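Local coordinates for protein 4-carboxymuconolactone decarboxylase (PDB 4G9Q) that belongs to the carboxymuconolactone decarboxylase family, forms an all-helical trimer and may have the peroxiredoxin-type activity generally assigned to that family, at residues I220-D229 with A256-R267; I208-Q216 with I241-N252. All coordinates share one frame; numbering follows the deposited sequence.

Interaction 1 (I220-D229 with A256-R267)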
loop_
_atom_site.group_PDB
_atom_site.type_symbol
_atom_site.label_atom_id
_atom_site.label_comp_id
_atom_site.label_asym_id
_atom_site.label_seq_id
_atom_site.Cartn_x
_atom_site.Cartn_y
_atom_site.Cartn_z
ATOM N N ILE A 220 -3.693 3.446 -16.040
ATOM C CA ILE A 220 -3.019 4.665 -16.489
ATOM C C ILE A 220 -3.267 4.973 -17.973
ATOM O O ILE A 220 -3.422 6.133 -18.338
ATOM C CB ILE A 220 -1.497 4.643 -16.169
ATOM C CG1 ILE A 220 -1.281 4.635 -14.652
ATOM C CG2 ILE A 220 -0.788 5.845 -16.790
ATOM C CD1 ILE A 220 0.171 4.499 -14.223
ATOM N N THR A 221 -3.319 3.948 -18.819
ATOM C CA THR A 221 -3.537 4.180 -20.259
ATOM C C THR A 221 -4.801 5.016 -20.491
ATOM O O THR A 221 -4.748 6.075 -21.127
ATOM C CB THR A 221 -3.564 2.865 -21.074
ATOM O OG1 THR A 221 -2.277 2.239 -21.004
ATOM C CG2 THR A 221 -3.905 3.129 -22.543
ATOM N N PHE A 222 -5.926 4.551 -19.954
ATOM C CA PHE A 222 -7.192 5.263 -20.099
ATOM C C PHE A 222 -7.104 6.689 -19.556
ATOM O O PHE A 222 -7.476 7.650 -20.237
ATOM C CB PHE A 222 -8.323 4.488 -19.406
ATOM C CG PHE A 222 -9.672 5.144 -19.529
ATOM C CD1 PHE A 222 -10.482 4.895 -20.635
ATOM C CD2 PHE A 222 -10.128 6.012 -18.542
ATOM C CE1 PHE A 222 -11.730 5.505 -20.754
ATOM C CE2 PHE A 222 -11.374 6.629 -18.650
ATOM C CZ PHE A 222 -12.175 6.374 -19.759
ATOM N N HIS A 223 -6.597 6.829 -18.333
ATOM C CA HIS A 223 -6.619 8.126 -17.674
ATOM C C HIS A 223 -5.576 9.124 -18.153
ATOM O O HIS A 223 -5.809 10.328 -18.095
ATOM C CB HIS A 223 -6.662 7.971 -16.149
ATOM C CG HIS A 223 -7.986 7.474 -15.664
ATOM N ND1 HIS A 223 -9.107 8.277 -15.628
ATOM C CD2 HIS A 223 -8.390 6.244 -15.267
ATOM C CE1 HIS A 223 -10.138 7.568 -15.197
ATOM N NE2 HIS A 223 -9.729 6.331 -14.977
ATOM N N LEU A 224 -4.445 8.626 -18.650
ATOM C CA LEU A 224 -3.447 9.511 -19.255
ATOM C C LEU A 224 -3.943 10.044 -20.599
ATOM O O LEU A 224 -3.791 11.229 -20.893
ATOM C CB LEU A 224 -2.089 8.824 -19.396
ATOM C CG LEU A 224 -0.978 9.648 -20.063
ATOM C CD1 LEU A 224 -0.690 10.946 -19.308
ATOM C CD2 LEU A 224 0.279 8.806 -20.191
ATOM N N ASN A 225 -4.550 9.174 -21.404
ATOM C CA ASN A 225 -5.194 9.621 -22.636
ATOM C C ASN A 225 -6.233 10.690 -22.342
ATOM O O ASN A 225 -6.278 11.720 -23.006
ATOM C CB ASN A 225 -5.832 8.452 -23.387
ATOM C CG ASN A 225 -4.841 7.698 -24.243
ATOM O OD1 ASN A 225 -4.681 6.486 -24.106
ATOM N ND2 ASN A 225 -4.175 8.411 -25.141
ATOM N N LYS A 226 -7.047 10.450 -21.316
ATOM C CA LYS A 226 -8.071 11.407 -20.909
ATOM C C LYS A 226 -7.464 12.745 -20.469
ATOM O O LYS A 226 -7.970 13.803 -20.835
ATOM C CB LYS A 226 -8.952 10.798 -19.813
ATOM C CG LYS A 226 -10.272 11.521 -19.587
ATOM C CD LYS A 226 -11.171 10.729 -18.639
ATOM C CE LYS A 226 -12.465 11.481 -18.311
ATOM N NZ LYS A 226 -13.312 11.742 -19.518
ATOM N N ALA A 227 -6.370 12.687 -19.709
ATOM C CA ALA A 227 -5.660 13.886 -19.259
ATOM C C ALA A 227 -5.125 14.699 -20.434
ATOM O O ALA A 227 -5.245 15.925 -20.461
ATOM C CB ALA A 227 -4.510 13.500 -18.321
ATOM N N LEU A 228 -4.532 14.004 -21.401
ATOM C CA LEU A 228 -3.988 14.654 -22.588
ATOM C C LEU A 228 -5.117 15.244 -23.435
ATOM O O LEU A 228 -5.002 16.379 -23.898
ATOM C CB LEU A 228 -3.118 13.681 -23.394
ATOM C CG LEU A 228 -1.841 13.176 -22.700
ATOM C CD1 LEU A 228 -1.256 11.995 -23.454
ATOM C CD2 LEU A 228 -0.781 14.277 -22.521
ATOM N N ASP A 229 -6.205 14.484 -23.597
ATOM C CA ASP A 229 -7.430 14.984 -24.253
ATOM C C ASP A 229 -7.956 16.235 -23.548
ATOM O O ASP A 229 -8.429 17.170 -24.201
ATOM C CB ASP A 229 -8.545 13.926 -24.261
ATOM C CG ASP A 229 -8.257 12.744 -25.180
ATOM O OD1 ASP A 229 -7.302 12.788 -25.987
ATOM O OD2 ASP A 229 -9.006 11.747 -25.082
ATOM N N ALA A 256 5.548 3.522 -14.493
ATOM C CA ALA A 256 4.663 4.358 -15.306
ATOM C C ALA A 256 5.240 4.683 -16.687
ATOM O O ALA A 256 4.493 4.931 -17.633
ATOM C CB ALA A 256 4.315 5.646 -14.558
ATOM N N LEU A 257 6.569 4.668 -16.795
ATOM C CA LEU A 257 7.267 5.084 -18.022
ATOM C C LEU A 257 6.890 4.324 -19.300
ATOM O O LEU A 257 6.637 4.964 -20.324
ATOM C CB LEU A 257 8.790 5.061 -17.825
ATOM C CG LEU A 257 9.410 6.073 -16.863
ATOM C CD1 LEU A 257 10.909 5.827 -16.769
ATOM C CD2 LEU A 257 9.122 7.499 -17.316
ATOM N N PRO A 258 6.875 2.973 -19.264
ATOM C CA PRO A 258 6.490 2.286 -20.501
ATOM C C PRO A 258 5.037 2.549 -20.897
ATOM O O PRO A 258 4.726 2.582 -22.086
ATOM C CB PRO A 258 6.712 0.799 -20.185
ATOM C CG PRO A 258 6.858 0.701 -18.739
ATOM C CD PRO A 258 7.309 2.024 -18.221
ATOM N N VAL A 259 4.167 2.746 -19.906
ATOM C CA VAL A 259 2.762 3.065 -20.165
ATOM C C VAL A 259 2.658 4.435 -20.835
ATOM O O VAL A 259 1.996 4.582 -21.865
ATOM C CB VAL A 259 1.908 3.035 -18.871
ATOM C CG1 VAL A 259 0.427 3.172 -19.208
ATOM C CG2 VAL A 259 2.151 1.748 -18.096
ATOM N N ALA A 260 3.324 5.430 -20.251
ATOM C CA ALA A 260 3.374 6.776 -20.821
ATOM C C ALA A 260 3.973 6.787 -22.230
ATOM O O ALA A 260 3.429 7.431 -23.134
ATOM C CB ALA A 260 4.144 7.708 -19.905
ATOM N N LYS A 261 5.076 6.057 -22.416
ATOM C CA LYS A 261 5.724 5.950 -23.729
ATOM C C LYS A 261 4.755 5.422 -24.783
ATOM O O LYS A 261 4.670 5.968 -25.885
ATOM C CB LYS A 261 6.959 5.044 -23.654
ATOM C CG LYS A 261 7.731 4.944 -24.972
ATOM C CD LYS A 261 8.997 4.127 -24.824
ATOM C CE LYS A 261 9.808 4.167 -26.112
ATOM N NZ LYS A 261 11.019 3.315 -26.010
ATOM N N ALA A 262 4.030 4.359 -24.433
ATOM C CA ALA A 262 3.087 3.727 -25.345
ATOM C C ALA A 262 1.955 4.684 -25.715
ATOM O O ALA A 262 1.548 4.755 -26.879
ATOM C CB ALA A 262 2.537 2.451 -24.732
ATOM N N VAL A 263 1.464 5.429 -24.726
ATOM C CA VAL A 263 0.420 6.429 -24.950
ATOM C C VAL A 263 0.915 7.523 -25.896
ATOM O O VAL A 263 0.246 7.842 -26.875
ATOM C CB VAL A 263 -0.095 7.037 -23.623
ATOM C CG1 VAL A 263 -0.973 8.259 -23.885
ATOM C CG2 VAL A 263 -0.879 5.995 -22.828
ATOM N N PHE A 264 2.090 8.081 -25.614
ATOM C CA PHE A 264 2.631 9.155 -26.456
ATOM C C PHE A 264 2.806 8.689 -27.902
ATOM O O PHE A 264 2.484 9.419 -28.852
ATOM C CB PHE A 264 3.967 9.683 -25.907
ATOM C CG PHE A 264 3.888 10.287 -24.523
ATOM C CD1 PHE A 264 2.700 10.818 -24.023
ATOM C CD2 PHE A 264 5.034 10.354 -23.729
ATOM C CE1 PHE A 264 2.650 11.377 -22.740
ATOM C CE2 PHE A 264 4.999 10.923 -22.451
ATOM C CZ PHE A 264 3.806 11.432 -21.956
ATOM N N GLU A 265 3.306 7.467 -28.066
ATOM C CA GLU A 265 3.554 6.918 -29.396
ATOM C C GLU A 265 2.255 6.637 -30.141
ATOM O O GLU A 265 2.160 6.885 -31.346
ATOM C CB GLU A 265 4.421 5.660 -29.317
ATOM C CG GLU A 265 5.858 5.959 -28.906
ATOM C CD GLU A 265 6.778 4.757 -28.994
ATOM O OE1 GLU A 265 6.292 3.625 -29.224
ATOM O OE2 GLU A 265 8.000 4.950 -28.828
ATOM N N LYS A 266 1.256 6.138 -29.418
ATOM C CA LYS A 266 -0.043 5.827 -30.015
ATOM C C LYS A 266 -0.752 7.084 -30.526
ATOM O O LYS A 266 -1.403 7.033 -31.574
ATOM C CB LYS A 266 -0.928 5.056 -29.030
ATOM C CG LYS A 266 -2.323 4.715 -29.544
ATOM C CD LYS A 266 -2.379 3.334 -30.163
ATOM C CE LYS A 266 -3.816 2.945 -30.483
ATOM N NZ LYS A 266 -3.884 1.656 -31.216
ATOM N N ARG A 267 -0.618 8.201 -29.801
ATOM C CA ARG A 267 -1.244 9.467 -30.215
ATOM C C ARG A 267 -0.614 10.029 -31.487
ATOM O O ARG A 267 -1.211 10.870 -32.153
ATOM C CB ARG A 267 -1.229 10.550 -29.120
ATOM C CG ARG A 267 -1.055 10.079 -27.687
ATOM C CD ARG A 267 -2.179 10.492 -26.734
ATOM N NE ARG A 267 -2.651 11.876 -26.837
ATOM C CZ ARG A 267 -3.896 12.248 -26.538
ATOM N NH1 ARG A 267 -4.775 11.344 -26.127
ATOM N NH2 ARG A 267 -4.273 13.516 -26.654
HETATM O O HOH W 1 -0.199 2.625 -22.631
#
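Ala256 starts the contact with its CB near CD1 of Ile220. One turn on, Val259 points its CG1 at helix 220-229. That methyl lies 3.8 Å from Ile220 CG2, with the two side chains at about a right angle, and it also touches Thr221 OG1. A water bonded to Thr221 OG1 donates to Val259 O, so it bridges the helices at this end. Ala260 receives Leu224, whose CD2 lies 3.8 Å from Ala260 CA. Val263 is a knob in a hole formed by Thr221, Leu224, Asn225 and Leu228. With CG1 anti to the backbone N (chi1 169°), this branch comes within 3.8 Å of Leu228 CD1. Phe264 offers its ring edge to the same methyl, 4.0 Å from CE1 to Leu228 CD1. Its other neighbours include Val176 of the second subunit.

Arg267 closes the row. It lays one guanidinium face over Leu228 CB. NH1 and NH2 both bond to OD1 of Asp229, at 2.9 Å and 3.2 Å. OD1 lies close to the guanidinium plane, and both nitrogens reach it from the same face of the carboxylate. The short helix axes cross at -51°. The contact joins two helices of the carboxymuconolactone decarboxylase family region in this all-helical chain. An apolar seam holds them together, and a two-nitrogen salt bridge closes its far end, probably neutralising both charges there.

Interaction 2 (I208-Q216 with I241-N252)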
loop_
_atom_site.group_PDB
_atom_site.type_symbol
_atom_site.label_atom_id
_atom_site.label_comp_id
_atom_site.label_asym_id
_atom_site.label_seq_id
_atom_site.Cartn_x
_atom_site.Cartn_y
_atom_site.Cartn_z
ATOM N N ILE A 208 -4.401 10.501 -12.401
ATOM C CA ILE A 208 -3.139 9.871 -12.820
ATOM C C ILE A 208 -2.122 9.865 -11.674
ATOM O O ILE A 208 -1.399 8.883 -11.494
ATOM C CB ILE A 208 -2.548 10.427 -14.165
ATOM C CG1 ILE A 208 -2.158 11.907 -14.064
ATOM C CG2 ILE A 208 -3.527 10.155 -15.335
ATOM C CD1 ILE A 208 -1.308 12.400 -15.247
ATOM N N ALA A 209 -2.112 10.928 -10.868
ATOM C CA ALA A 209 -1.196 11.003 -9.722
ATOM C C ALA A 209 -1.492 9.903 -8.704
ATOM O O ALA A 209 -0.578 9.215 -8.237
ATOM C CB ALA A 209 -1.252 12.387 -9.062
ATOM N N ALA A 210 -2.772 9.724 -8.385
ATOM C CA ALA A 210 -3.189 8.703 -7.426
ATOM C C ALA A 210 -2.867 7.289 -7.914
ATOM O O ALA A 210 -2.457 6.438 -7.122
ATOM C CB ALA A 210 -4.672 8.836 -7.117
ATOM N N LEU A 211 -3.057 7.050 -9.214
ATOM C CA LEU A 211 -2.797 5.738 -9.818
ATOM C C LEU A 211 -1.314 5.402 -9.810
ATOM O O LEU A 211 -0.921 4.303 -9.405
ATOM C CB LEU A 211 -3.298 5.695 -11.268
ATOM C CG LEU A 211 -4.805 5.788 -11.511
ATOM C CD1 LEU A 211 -5.089 5.897 -13.004
ATOM C CD2 LEU A 211 -5.529 4.606 -10.906
ATOM N N ILE A 212 -0.504 6.349 -10.267
ATOM C CA ILE A 212 0.951 6.171 -10.303
ATOM C C ILE A 212 1.481 5.922 -8.891
ATOM O O ILE A 212 2.349 5.071 -8.686
ATOM C CB ILE A 212 1.659 7.378 -10.971
ATOM C CG1 ILE A 212 1.296 7.451 -12.462
ATOM C CG2 ILE A 212 3.182 7.277 -10.818
ATOM C CD1 ILE A 212 1.614 8.784 -13.119
ATOM N N SER A 213 0.915 6.639 -7.919
ATOM C CA SER A 213 1.414 6.619 -6.541
ATOM C C SER A 213 1.290 5.276 -5.835
ATOM O O SER A 213 1.982 5.026 -4.840
ATOM C CB SER A 213 0.737 7.715 -5.715
ATOM O OG SER A 213 1.162 8.979 -6.177
ATOM N N VAL A 214 0.407 4.423 -6.344
ATOM C CA VAL A 214 0.205 3.092 -5.777
ATOM C C VAL A 214 0.450 1.985 -6.814
ATOM O O VAL A 214 0.083 0.828 -6.598
ATOM C CB VAL A 214 -1.187 2.947 -5.106
ATOM C CG1 VAL A 214 -1.337 3.935 -3.931
ATOM C CG2 VAL A 214 -2.310 3.133 -6.120
ATOM N N GLY A 215 1.066 2.358 -7.935
ATOM C CA GLY A 215 1.503 1.395 -8.949
ATOM C C GLY A 215 0.392 0.761 -9.764
ATOM O O GLY A 215 0.567 -0.329 -10.322
ATOM N N GLN A 216 -0.741 1.450 -9.856
ATOM C CA GLN A 216 -1.889 0.935 -10.601
ATOM C C GLN A 216 -1.759 1.244 -12.090
ATOM O O GLN A 216 -2.533 2.013 -12.665
ATOM C CB GLN A 216 -3.203 1.461 -10.008
ATOM C CG GLN A 216 -3.659 0.710 -8.751
ATOM C CD GLN A 216 -4.712 1.478 -7.964
ATOM O OE1 GLN A 216 -5.137 2.550 -8.377
ATOM N NE2 GLN A 216 -5.125 0.937 -6.814
ATOM N N ILE A 241 5.177 12.381 -13.470
ATOM C CA ILE A 241 5.876 11.128 -13.197
ATOM C C ILE A 241 7.177 11.397 -12.436
ATOM O O ILE A 241 7.499 10.690 -11.482
ATOM C CB ILE A 241 6.143 10.334 -14.495
ATOM C CG1 ILE A 241 4.811 9.946 -15.151
ATOM C CG2 ILE A 241 6.988 9.090 -14.216
ATOM C CD1 ILE A 241 4.938 9.363 -16.554
ATOM N N THR A 242 7.907 12.425 -12.859
ATOM C CA THR A 242 9.182 12.782 -12.229
ATOM C C THR A 242 8.996 13.224 -10.771
ATOM O O THR A 242 9.727 12.786 -9.874
ATOM C CB THR A 242 9.912 13.853 -13.061
ATOM O OG1 THR A 242 10.073 13.368 -14.399
ATOM C CG2 THR A 242 11.286 14.178 -12.467
ATOM N N HIS A 243 7.998 14.073 -10.537
ATOM C CA HIS A 243 7.661 14.538 -9.195
ATOM C C HIS A 243 7.321 13.352 -8.281
ATOM O O HIS A 243 7.764 13.284 -7.129
ATOM C CB HIS A 243 6.487 15.519 -9.285
ATOM C CG HIS A 243 6.226 16.279 -8.026
ATOM N ND1 HIS A 243 6.897 17.442 -7.705
ATOM C CD2 HIS A 243 5.347 16.061 -7.019
ATOM C CE1 HIS A 243 6.447 17.900 -6.549
ATOM N NE2 HIS A 243 5.512 17.075 -6.110
ATOM N N LEU A 244 6.565 12.404 -8.827
ATOM C CA LEU A 244 6.103 11.248 -8.071
ATOM C C LEU A 244 7.190 10.218 -7.769
ATOM O O LEU A 244 7.015 9.394 -6.873
ATOM C CB LEU A 244 4.919 10.589 -8.779
ATOM C CG LEU A 244 3.633 11.418 -8.752
ATOM C CD1 LEU A 244 2.562 10.751 -9.607
ATOM C CD2 LEU A 244 3.145 11.619 -7.319
ATOM N N ALA A 245 8.302 10.252 -8.500
ATOM C CA ALA A 245 9.452 9.407 -8.143
ATOM C C ALA A 245 9.889 9.693 -6.709
ATOM O O ALA A 245 10.266 8.785 -5.962
ATOM C CB ALA A 245 10.608 9.631 -9.101
ATOM N N PHE A 246 9.813 10.962 -6.323
ATOM C CA PHE A 246 10.224 11.382 -4.987
ATOM C C PHE A 246 9.167 11.090 -3.938
ATOM O O PHE A 246 9.484 10.574 -2.865
ATOM C CB PHE A 246 10.630 12.860 -4.991
ATOM C CG PHE A 246 11.801 13.144 -5.884
ATOM C CD1 PHE A 246 13.094 13.204 -5.359
ATOM C CD2 PHE A 246 11.625 13.300 -7.255
ATOM C CE1 PHE A 246 14.183 13.441 -6.184
ATOM C CE2 PHE A 246 12.713 13.531 -8.090
ATOM C CZ PHE A 246 13.997 13.599 -7.551
ATOM N N TYR A 247 7.909 11.386 -4.258
ATOM C CA TYR A 247 6.817 11.211 -3.294
ATOM C C TYR A 247 6.271 9.795 -3.195
ATOM O O TYR A 247 5.753 9.410 -2.149
ATOM C CB TYR A 247 5.697 12.222 -3.552
ATOM C CG TYR A 247 6.088 13.596 -3.071
ATOM C CD1 TYR A 247 5.951 13.944 -1.727
ATOM C CD2 TYR A 247 6.642 14.533 -3.948
ATOM C CE1 TYR A 247 6.333 15.200 -1.268
ATOM C CE2 TYR A 247 7.032 15.794 -3.498
ATOM C CZ TYR A 247 6.873 16.123 -2.165
ATOM O OH TYR A 247 7.254 17.372 -1.720
ATOM N N ALA A 248 6.393 9.024 -4.272
ATOM C CA ALA A 248 5.836 7.677 -4.301
ATOM C C ALA A 248 6.894 6.603 -4.545
ATOM O O ALA A 248 6.569 5.420 -4.630
ATOM C CB ALA A 248 4.720 7.590 -5.335
ATOM N N GLY A 249 8.158 7.016 -4.634
ATOM C CA GLY A 249 9.265 6.078 -4.799
ATOM C C GLY A 249 9.628 5.861 -6.257
ATOM O O GLY A 249 8.762 5.890 -7.134
ATOM N N TRP A 250 10.916 5.633 -6.510
ATOM C CA TRP A 250 11.422 5.452 -7.871
ATOM C C TRP A 250 10.702 4.336 -8.646
ATOM O O TRP A 250 10.316 4.546 -9.798
ATOM C CB TRP A 250 12.943 5.214 -7.874
ATOM C CG TRP A 250 13.675 6.186 -8.736
ATOM C CD1 TRP A 250 14.206 5.964 -9.971
ATOM C CD2 TRP A 250 13.944 7.555 -8.419
ATOM N NE1 TRP A 250 14.800 7.119 -10.447
ATOM C CE2 TRP A 250 14.644 8.110 -9.515
ATOM C CE3 TRP A 250 13.651 8.368 -7.318
ATOM C CZ2 TRP A 250 15.070 9.443 -9.533
ATOM C CZ3 TRP A 250 14.064 9.695 -7.335
ATOM C CH2 TRP A 250 14.773 10.217 -8.441
ATOM N N PRO A 251 10.526 3.146 -8.031
ATOM C CA PRO A 251 9.902 2.065 -8.791
ATOM C C PRO A 251 8.515 2.410 -9.336
ATOM O O PRO A 251 8.200 2.025 -10.462
ATOM C CB PRO A 251 9.840 0.922 -7.779
ATOM C CG PRO A 251 11.054 1.166 -6.919
ATOM C CD PRO A 251 11.074 2.655 -6.747
ATOM N N ASN A 252 7.707 3.134 -8.560
ATOM C CA ASN A 252 6.385 3.555 -9.047
ATOM C C ASN A 252 6.487 4.467 -10.275
ATOM O O ASN A 252 5.774 4.270 -11.257
ATOM C CB ASN A 252 5.557 4.217 -7.941
ATOM C CG ASN A 252 4.841 3.205 -7.039
ATOM O OD1 ASN A 252 4.658 3.456 -5.848
ATOM N ND2 ASN A 252 4.433 2.073 -7.602
HETATM O O HOH W 2 3.173 3.523 -11.105
#
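Leu244 and Ile212 form the apolar centre of this contact. Leu244 CD1 lies 3.7 Å from Ile212 CG2, and the two side chains meet at about a right angle. Ile212 CD1 extends to Ile241 CG1, 4.0 Å away. The other Leu244 branch, CD2, touches Ser213 OG at 3.5 Å. Ala248 sets its CB against Ser213 CA at 3.7 Å, where the backbones come close. Asn252, on the next helix, faces the end of helix 200-213. Its CB is 3.4 Å from Ile212 O, and its amide lies beside Ser213 O and the backbone of Gly215. A water donates to both Ile212 O and Asn252 O, a second link between these two residues.

The next layer fixes these groups. Ser213 has OG beside its own backbone N (chi1 -68°), which lets the hydroxyl donate to Ala209 O over 2.7 Å. The hydroxyl sits above that carbonyl plane, on the opposite face from Ser213 N, which bonds the same oxygen. A Schellman motif ends the helix, with Gln216 N bonded to Leu211 O and Gly215 N to Ile212 O. Gly215 has positive phi, and a side chain there would run into the Asn252 amide. Arg87 bonds Ser213 O and packs on Ala248 and Asn252. Val79 and Ala83 of helix 73-86 cover Leu244. Trp250 bonds Thr184 of the second subunit, so this buried part of the family region borders the trimer interface.

Cutting Asn252 back to an alanine removes the amide, which would probably open a gap beside Gly215 and leave Ser213 O without that polar neighbour. Apolar side chains make up most of the contact between the helices, while a water donates to Ile212 O and Arg87 bonds Ser213 O where helix 200-213 stops.

Interactions 1 and 2 belong to one helical bundle, with centres about 15 Å apart. Their segments alternate along the chain, so helices 200-213, 220-229, 234-248 and 250-267 interlock. Helix 250-267 serves both: its first turn carries Asn252, and its later turns carry the row that meets 220-229. The contacts touch directly. Ile220 CD1 lies 3.6 Å from Ile212 CG1, and Ala260 CB lies 3.8 Å from Ile241 CD1. Interaction 2 is the more buried, about 10 Å from the chain centre to its own centre, against about 16 Å for interaction 1. Both also reach the second subunit of the trimer.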